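Local coordinates for protein transcriptional regulator, IclR family (Alicyclobacillus acidocaldarius subsp. acidocaldarius, PDB 5TJJ) that probably binds DNA through a helix-turn-helix domain and regulates transcription, as other members of the IclR family do, at residues A169-S174 against L200-S205; V207-F212 against E245-V250. All blocks are in the same frame, centred on the assembly; numbering follows the deposited sequence.

Interaction 1 (A169-S174 against L200-S205); sequences AYTPNS and LWPGIS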
ATOM      1  N   ALA A 169      -0.987  24.052 -33.819  1.00 65.89           N
ATOM      2  CA  ALA A 169      -0.809  25.414 -33.301  1.00 65.10           C
ATOM      3  C   ALA A 169      -2.111  25.979 -32.719  1.00 63.29           C
ATOM      4  O   ALA A 169      -2.955  26.478 -33.469  1.00 64.72           O
ATOM      5  CB  ALA A 169      -0.284  26.327 -34.412  1.00 67.67           C
ATOM      6  N   TYR A 170      -2.268  25.921 -31.391  1.00 59.85           N
ATOM      7  CA  TYR A 170      -3.467  26.481 -30.730  1.00 59.26           C
ATOM      8  C   TYR A 170      -3.466  28.001 -30.653  1.00 58.87           C
ATOM      9  O   TYR A 170      -4.521  28.625 -30.757  1.00 59.73           O
ATOM     10  CB  TYR A 170      -3.659  25.906 -29.336  1.00 58.61           C
ATOM     11  CG  TYR A 170      -3.987  24.441 -29.348  1.00 60.01           C
ATOM     12  CD1 TYR A 170      -5.294  23.998 -29.558  1.00 61.83           C
ATOM     13  CD2 TYR A 170      -2.983  23.483 -29.151  1.00 60.64           C
ATOM     14  CE1 TYR A 170      -5.591  22.643 -29.574  1.00 63.30           C
ATOM     15  CE2 TYR A 170      -3.262  22.126 -29.161  1.00 60.73           C
ATOM     16  CZ  TYR A 170      -4.562  21.707 -29.371  1.00 63.13           C
ATOM     17  OH  TYR A 170      -4.815  20.357 -29.383  1.00 64.98           O
ATOM     18  N   THR A 171      -2.298  28.598 -30.464  1.00 57.80           N
ATOM     19  CA  THR A 171      -2.189  30.054 -30.338  1.00 60.19           C
ATOM     20  C   THR A 171      -0.972  30.532 -31.119  1.00 61.53           C
ATOM     21  O   THR A 171      -0.256  29.712 -31.675  1.00 61.28           O
ATOM     22  CB  THR A 171      -2.021  30.473 -28.858  1.00 58.59           C
ATOM     23  OG1 THR A 171      -0.698  30.137 -28.419  1.00 58.50           O
ATOM     24  CG2 THR A 171      -3.048  29.786 -27.935  1.00 56.03           C
ATOM     25  N   PRO A 172      -0.733  31.860 -31.171  1.00 64.90           N
ATOM     26  CA  PRO A 172       0.531  32.373 -31.741  1.00 66.73           C
ATOM     27  C   PRO A 172       1.817  32.032 -30.968  1.00 65.64           C
ATOM     28  O   PRO A 172       2.914  32.207 -31.525  1.00 67.28           O
ATOM     29  CB  PRO A 172       0.325  33.893 -31.742  1.00 69.36           C
ATOM     30  CG  PRO A 172      -1.150  34.062 -31.832  1.00 69.90           C
ATOM     31  CD  PRO A 172      -1.719  32.948 -31.003  1.00 66.44           C
ATOM     32  N   ASN A 173       1.686  31.595 -29.707  1.00 62.56           N
ATOM     33  CA  ASN A 173       2.833  31.206 -28.880  1.00 60.47           C
ATOM     34  C   ASN A 173       3.054  29.714 -28.831  1.00 56.56           C
ATOM     35  O   ASN A 173       3.994  29.279 -28.175  1.00 56.56           O
ATOM     36  CB  ASN A 173       2.655  31.670 -27.433  1.00 60.67           C
ATOM     37  CG  ASN A 173       2.330  33.143 -27.317  1.00 63.77           C
ATOM     38  OD1 ASN A 173       2.541  33.905 -28.240  1.00 66.03           O
ATOM     39  ND2 ASN A 173       1.811  33.546 -26.154  1.00 64.83           N
ATOM     40  N   SER A 174       2.188  28.926 -29.466  1.00 54.31           N
ATOM     41  CA  SER A 174       2.418  27.490 -29.618  1.00 52.40           C
ATOM     42  C   SER A 174       3.758  27.204 -30.281  1.00 53.90           C
ATOM     43  O   SER A 174       4.199  27.919 -31.182  1.00 55.42           O
ATOM     44  CB  SER A 174       1.312  26.808 -30.428  1.00 51.84           C
ATOM     45  OG  SER A 174       0.206  26.502 -29.612  1.00 50.70           O
ATOM     46  N   LEU A 200      -1.500  26.800 -24.833  1.00 49.13           N
ATOM     47  CA  LEU A 200      -2.886  26.367 -25.113  1.00 51.45           C
ATOM     48  C   LEU A 200      -3.936  27.464 -24.992  1.00 51.39           C
ATOM     49  O   LEU A 200      -4.870  27.490 -25.773  1.00 54.42           O
ATOM     50  CB  LEU A 200      -3.316  25.227 -24.197  1.00 52.02           C
ATOM     51  CG  LEU A 200      -2.659  23.882 -24.436  1.00 53.62           C
ATOM     52  CD1 LEU A 200      -3.282  22.898 -23.458  1.00 54.23           C
ATOM     53  CD2 LEU A 200      -2.781  23.390 -25.871  1.00 55.78           C
ATOM     54  N   TRP A 201      -3.817  28.332 -23.991  1.00 49.61           N
ATOM     55  CA  TRP A 201      -4.830  29.358 -23.735  1.00 49.17           C
ATOM     56  C   TRP A 201      -4.178  30.721 -23.711  1.00 46.06           C
ATOM     57  O   TRP A 201      -3.259  30.938 -22.940  1.00 42.69           O
ATOM     58  CB  TRP A 201      -5.476  29.110 -22.386  1.00 49.89           C
ATOM     59  CG  TRP A 201      -6.225  27.846 -22.301  1.00 50.34           C
ATOM     60  CD1 TRP A 201      -7.354  27.539 -22.969  1.00 52.96           C
ATOM     61  CD2 TRP A 201      -5.919  26.725 -21.481  1.00 49.01           C
ATOM     62  NE1 TRP A 201      -7.768  26.284 -22.638  1.00 52.88           N
ATOM     63  CE2 TRP A 201      -6.909  25.762 -21.715  1.00 50.69           C
ATOM     64  CE3 TRP A 201      -4.896  26.433 -20.574  1.00 48.51           C
ATOM     65  CZ2 TRP A 201      -6.933  24.530 -21.062  1.00 51.01           C
ATOM     66  CZ3 TRP A 201      -4.906  25.190 -19.922  1.00 48.35           C
ATOM     67  CH2 TRP A 201      -5.928  24.263 -20.168  1.00 49.51           C
ATOM     68  N   PRO A 202      -4.653  31.658 -24.541  1.00 46.71           N
ATOM     69  CA  PRO A 202      -4.074  32.999 -24.426  1.00 46.39           C
ATOM     70  C   PRO A 202      -4.232  33.517 -22.995  1.00 45.04           C
ATOM     71  O   PRO A 202      -5.272  33.288 -22.387  1.00 44.71           O
ATOM     72  CB  PRO A 202      -4.885  33.832 -25.401  1.00 48.62           C
ATOM     73  CG  PRO A 202      -5.623  32.870 -26.243  1.00 50.05           C
ATOM     74  CD  PRO A 202      -5.813  31.634 -25.431  1.00 48.73           C
ATOM     75  N   GLY A 203      -3.169  34.115 -22.456  1.00 44.45           N
ATOM     76  CA  GLY A 203      -3.168  34.682 -21.098  1.00 44.42           C
ATOM     77  C   GLY A 203      -2.819  33.765 -19.944  1.00 42.56           C
ATOM     78  O   GLY A 203      -2.625  34.246 -18.833  1.00 41.41           O
ATOM     79  N   ILE A 204      -2.701  32.459 -20.200  1.00 42.05           N
ATOM     80  CA  ILE A 204      -2.523  31.469 -19.146  1.00 41.26           C
ATOM     81  C   ILE A 204      -1.124  30.847 -19.192  1.00 40.71           C
ATOM     82  O   ILE A 204      -0.685  30.361 -20.227  1.00 38.83           O
ATOM     83  CB  ILE A 204      -3.567  30.359 -19.269  1.00 41.35           C
ATOM     84  CG1 ILE A 204      -4.970  30.944 -19.208  1.00 42.82           C
ATOM     85  CG2 ILE A 204      -3.362  29.266 -18.202  1.00 40.31           C
ATOM     86  CD1 ILE A 204      -5.336  31.529 -17.876  1.00 44.13           C
ATOM     87  N   SER A 205      -0.436  30.871 -18.056  1.00 41.21           N
ATOM     88  CA  SER A 205       0.848  30.195 -17.942  1.00 42.61           C
ATOM     89  C   SER A 205       0.743  28.916 -17.112  1.00 41.40           C
ATOM     90  O   SER A 205      -0.190  28.718 -16.342  1.00 41.61           O
ATOM     91  CB  SER A 205       1.900  31.129 -17.367  1.00 44.17           C
ATOM     92  OG  SER A 205       1.977  32.324 -18.147  1.00 46.54           O
TER
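Tyr170 and Leu200 bring their CA atoms to 5.6 Å where two non-helical segments face each other: a type I beta turn runs from Thr171 to Ser174, and a type II turn from Trp201 to Ile204 leads into strand 204-212. The tyrosine ring and the leucine side chain lie side by side and point the same way. Leu200 starts off directed away from 169-174, yet its CD2 reaches the ring, 3.3 Å from Tyr170 CD2 and 3.6 Å from CE2, an apolar contact in which the methyl approaches the ring obliquely. Pro140 lies against the same tyrosine, and Phe139, Ala144 and Phe146 against the leucine. Thr171 divides its two branches. With OG1 set between the backbone N and the carbonyl carbon (chi1 73°), CG2 is anti to the carbonyl carbon; it packs 3.6 Å from Leu200 O and 4.2 Å from Pro202 CD. OG1 accepts from Asn173 N at 3.1 Å, with an N-H...O angle of 144°, and donates to Gly198 O. An alanine here would probably leave Asn173 N and Gly198 O without their hydroxyl partner and open a gap beside Pro202. Ser174 OG donates to Glu199 O, and Asn173 ND2 bonds to His197 O, so three side chains tie the turn to residues 197-199. The bond from Asn173 N to Thr171 OG1 makes an ST turn within the type I turn; the outward bonds join this loop between helices 156-164 and 178-191 to the chain leading into strand 204-212, at the surface of the IclR C-terminal domain.

Interaction 2 (V207-F212 against E245-V250); sequences VAVPVF and ESAAKV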
ATOM      1  N   VAL A 207       3.308  25.792 -15.117  1.00 35.05           N
ATOM      2  CA  VAL A 207       4.528  25.225 -14.579  1.00 34.42           C
ATOM      3  C   VAL A 207       4.160  23.796 -14.197  1.00 34.00           C
ATOM      4  O   VAL A 207       3.145  23.579 -13.512  1.00 32.67           O
ATOM      5  CB  VAL A 207       4.931  25.973 -13.314  1.00 36.02           C
ATOM      6  CG1 VAL A 207       6.232  25.423 -12.763  1.00 37.74           C
ATOM      7  CG2 VAL A 207       5.012  27.467 -13.595  1.00 37.39           C
ATOM      8  N   ALA A 208       4.997  22.840 -14.611  1.00 33.92           N
ATOM      9  CA  ALA A 208       4.694  21.443 -14.481  1.00 32.82           C
ATOM     10  C   ALA A 208       5.906  20.621 -14.092  1.00 33.77           C
ATOM     11  O   ALA A 208       7.027  20.922 -14.447  1.00 34.43           O
ATOM     12  CB  ALA A 208       4.147  20.941 -15.787  1.00 33.24           C
ATOM     13  N   VAL A 209       5.653  19.539 -13.390  1.00 34.76           N
ATOM     14  CA  VAL A 209       6.695  18.665 -12.917  1.00 35.53           C
ATOM     15  C   VAL A 209       6.185  17.247 -13.029  1.00 33.48           C
ATOM     16  O   VAL A 209       5.019  16.998 -12.735  1.00 33.18           O
ATOM     17  CB  VAL A 209       7.042  18.991 -11.451  1.00 37.28           C
ATOM     18  CG1 VAL A 209       8.036  17.976 -10.863  1.00 38.95           C
ATOM     19  CG2 VAL A 209       7.647  20.362 -11.396  1.00 37.70           C
ATOM     20  N   PRO A 210       7.049  16.323 -13.451  1.00 32.63           N
ATOM     21  CA  PRO A 210       6.646  14.925 -13.609  1.00 33.17           C
ATOM     22  C   PRO A 210       6.574  14.163 -12.286  1.00 34.88           C
ATOM     23  O   PRO A 210       7.308  14.502 -11.355  1.00 34.87           O
ATOM     24  CB  PRO A 210       7.754  14.347 -14.478  1.00 34.00           C
ATOM     25  CG  PRO A 210       8.951  15.175 -14.167  1.00 33.83           C
ATOM     26  CD  PRO A 210       8.411  16.560 -13.960  1.00 33.14           C
ATOM     27  N   VAL A 211       5.682  13.159 -12.212  1.00 35.40           N
ATOM     28  CA  VAL A 211       5.678  12.179 -11.100  1.00 35.45           C
ATOM     29  C   VAL A 211       6.115  10.844 -11.678  1.00 36.67           C
ATOM     30  O   VAL A 211       5.515  10.376 -12.643  1.00 37.50           O
ATOM     31  CB  VAL A 211       4.271  12.041 -10.455  1.00 34.71           C
ATOM     32  CG1 VAL A 211       4.205  10.955  -9.395  1.00 34.71           C
ATOM     33  CG2 VAL A 211       3.853  13.358  -9.863  1.00 34.14           C
ATOM     34  N   PHE A 212       7.146  10.232 -11.093  1.00 36.90           N
ATOM     35  CA  PHE A 212       7.633   8.940 -11.569  1.00 39.17           C
ATOM     36  C   PHE A 212       7.044   7.804 -10.750  1.00 40.82           C
ATOM     37  O   PHE A 212       6.737   7.981  -9.583  1.00 41.68           O
ATOM     38  CB  PHE A 212       9.152   8.881 -11.494  1.00 39.75           C
ATOM     39  CG  PHE A 212       9.828  10.023 -12.189  1.00 40.26           C
ATOM     40  CD1 PHE A 212      10.053   9.982 -13.572  1.00 41.25           C
ATOM     41  CD2 PHE A 212      10.264  11.139 -11.465  1.00 38.88           C
ATOM     42  CE1 PHE A 212      10.671  11.043 -14.215  1.00 41.26           C
ATOM     43  CE2 PHE A 212      10.898  12.199 -12.116  1.00 39.05           C
ATOM     44  CZ  PHE A 212      11.084  12.153 -13.493  1.00 39.90           C
ATOM     45  N   GLU A 245       8.738  19.596  -4.541  1.00 45.20           N
ATOM     46  CA  GLU A 245       8.575  18.987  -3.220  1.00 48.95           C
ATOM     47  C   GLU A 245       7.382  18.019  -3.203  1.00 46.84           C
ATOM     48  O   GLU A 245       7.497  16.898  -2.699  1.00 47.34           O
ATOM     49  CB  GLU A 245       8.441  20.038  -2.122  1.00 55.21           C
ATOM     50  CG  GLU A 245       9.756  20.751  -1.840  1.00 62.32           C
ATOM     51  CD  GLU A 245       9.619  21.981  -0.937  1.00 69.64           C
ATOM     52  OE1 GLU A 245       8.699  22.001  -0.084  1.00 73.61           O
ATOM     53  OE2 GLU A 245      10.448  22.927  -1.073  1.00 74.95           O
ATOM     54  N   SER A 246       6.268  18.437  -3.809  1.00 43.00           N
ATOM     55  CA  SER A 246       5.102  17.596  -3.914  1.00 41.53           C
ATOM     56  C   SER A 246       5.310  16.417  -4.840  1.00 39.90           C
ATOM     57  O   SER A 246       4.857  15.338  -4.537  1.00 40.58           O
ATOM     58  CB  SER A 246       3.881  18.394  -4.355  1.00 40.79           C
ATOM     59  OG  SER A 246       3.481  19.236  -3.299  1.00 42.36           O
ATOM     60  N   ALA A 247       5.979  16.614  -5.967  1.00 38.35           N
ATOM     61  CA  ALA A 247       6.124  15.529  -6.949  1.00 37.34           C
ATOM     62  C   ALA A 247       7.078  14.422  -6.440  1.00 37.55           C
ATOM     63  O   ALA A 247       6.861  13.240  -6.690  1.00 36.99           O
ATOM     64  CB  ALA A 247       6.575  16.077  -8.292  1.00 35.41           C
ATOM     65  N   ALA A 248       8.095  14.826  -5.691  1.00 38.18           N
ATOM     66  CA  ALA A 248       8.972  13.899  -5.007  1.00 39.34           C
ATOM     67  C   ALA A 248       8.178  12.997  -4.075  1.00 40.10           C
ATOM     68  O   ALA A 248       8.397  11.787  -4.070  1.00 41.86           O
ATOM     69  CB  ALA A 248      10.052  14.653  -4.231  1.00 39.94           C
ATOM     70  N   LYS A 249       7.263  13.573  -3.297  1.00 40.34           N
ATOM     71  CA  LYS A 249       6.428  12.765  -2.371  1.00 41.23           C
ATOM     72  C   LYS A 249       5.500  11.784  -3.082  1.00 37.83           C
ATOM     73  O   LYS A 249       5.521  10.598  -2.805  1.00 38.28           O
ATOM     74  CB  LYS A 249       5.619  13.661  -1.443  1.00 44.16           C
ATOM     75  CG  LYS A 249       6.473  14.424  -0.445  1.00 47.81           C
ATOM     76  CD  LYS A 249       5.632  15.435   0.312  1.00 52.28           C
ATOM     77  CE  LYS A 249       6.502  16.260   1.244  1.00 56.65           C
ATOM     78  NZ  LYS A 249       5.736  16.800   2.406  1.00 61.32           N
ATOM     79  N   VAL A 250       4.734  12.293  -4.035  1.00 35.39           N
ATOM     80  CA  VAL A 250       3.829  11.487  -4.849  1.00 34.91           C
ATOM     81  C   VAL A 250       4.569  10.418  -5.670  1.00 33.85           C
ATOM     82  O   VAL A 250       4.045   9.325  -5.830  1.00 33.74           O
ATOM     83  CB  VAL A 250       2.952  12.359  -5.782  1.00 34.56           C
ATOM     84  CG1 VAL A 250       1.915  11.518  -6.534  1.00 34.74           C
ATOM     85  CG2 VAL A 250       2.204  13.421  -4.982  1.00 35.97           C
TER
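Ala247 O on the helix and Phe212 N on the strand meet at one hydroxyl, that of Ser251, which donates to the carbonyl and accepts from the amide, so the helix is tied by polar bonds to the far end of the strand. Between 207-212 and 245-250 themselves the contact is chiefly apolar. The segment axes approach to 7.3 Å and run at 14° to each other, nearly parallel, and a small residue sits at the interface: the CA atoms of Val211 and Ala247 are 5.4 Å apart. Ala247 CB points at the strand and has three neighbours there. Val209 CG1 lies 3.5 Å from it, Pro210 O also 3.5 Å, and Val211 CG2 is looser at 4.2 Å. The methyl thus meets the carbonyl oxygen of Pro210, with contacts from the valines before and after it in sequence. The other branch of Val211 turns to Val250, three residues further along the helix: CG1, anti to its own backbone N (chi1 175°), comes to 3.7 Å from Val250 CG1, and the two valine side chains cross at about a right angle. Leu243, one turn before Ala247, continues the packing on Val209. Alternation along the strand accounts for the two-sidedness: Val207, Val209 and Val211 meet helix 233-253, whereas Ala208 and Pro210 touch Cys149 of helix 144-151 on the reverse face. All five touching residues are buried. Such a helix laid almost parallel to a strand of a six-stranded antiparallel sheet, with another helix behind, agrees with the GAF-like fold assigned to IclR C-terminal domains.

In the fold
Strand 204-212 joins the two contacts: interaction 1 includes the turn leading into its start, and interaction 2 takes its later residues. Their centres lie about 24 Å apart, and their segments adjoin in sequence without otherwise touching. Depth separates them, since the centre of interaction 1 lies about 26 Å from the centre of the chain, at the surface, whereas that of interaction 2 lies about 3 Å from it and its touching residues are all buried. Helix 144-151 gives an indirect connection, touching Leu200 in the first and Pro210 in the second. Both belong to the IclR C-terminal domain, which in relatives generally senses effectors, rather than to the helix-turn-helix domain.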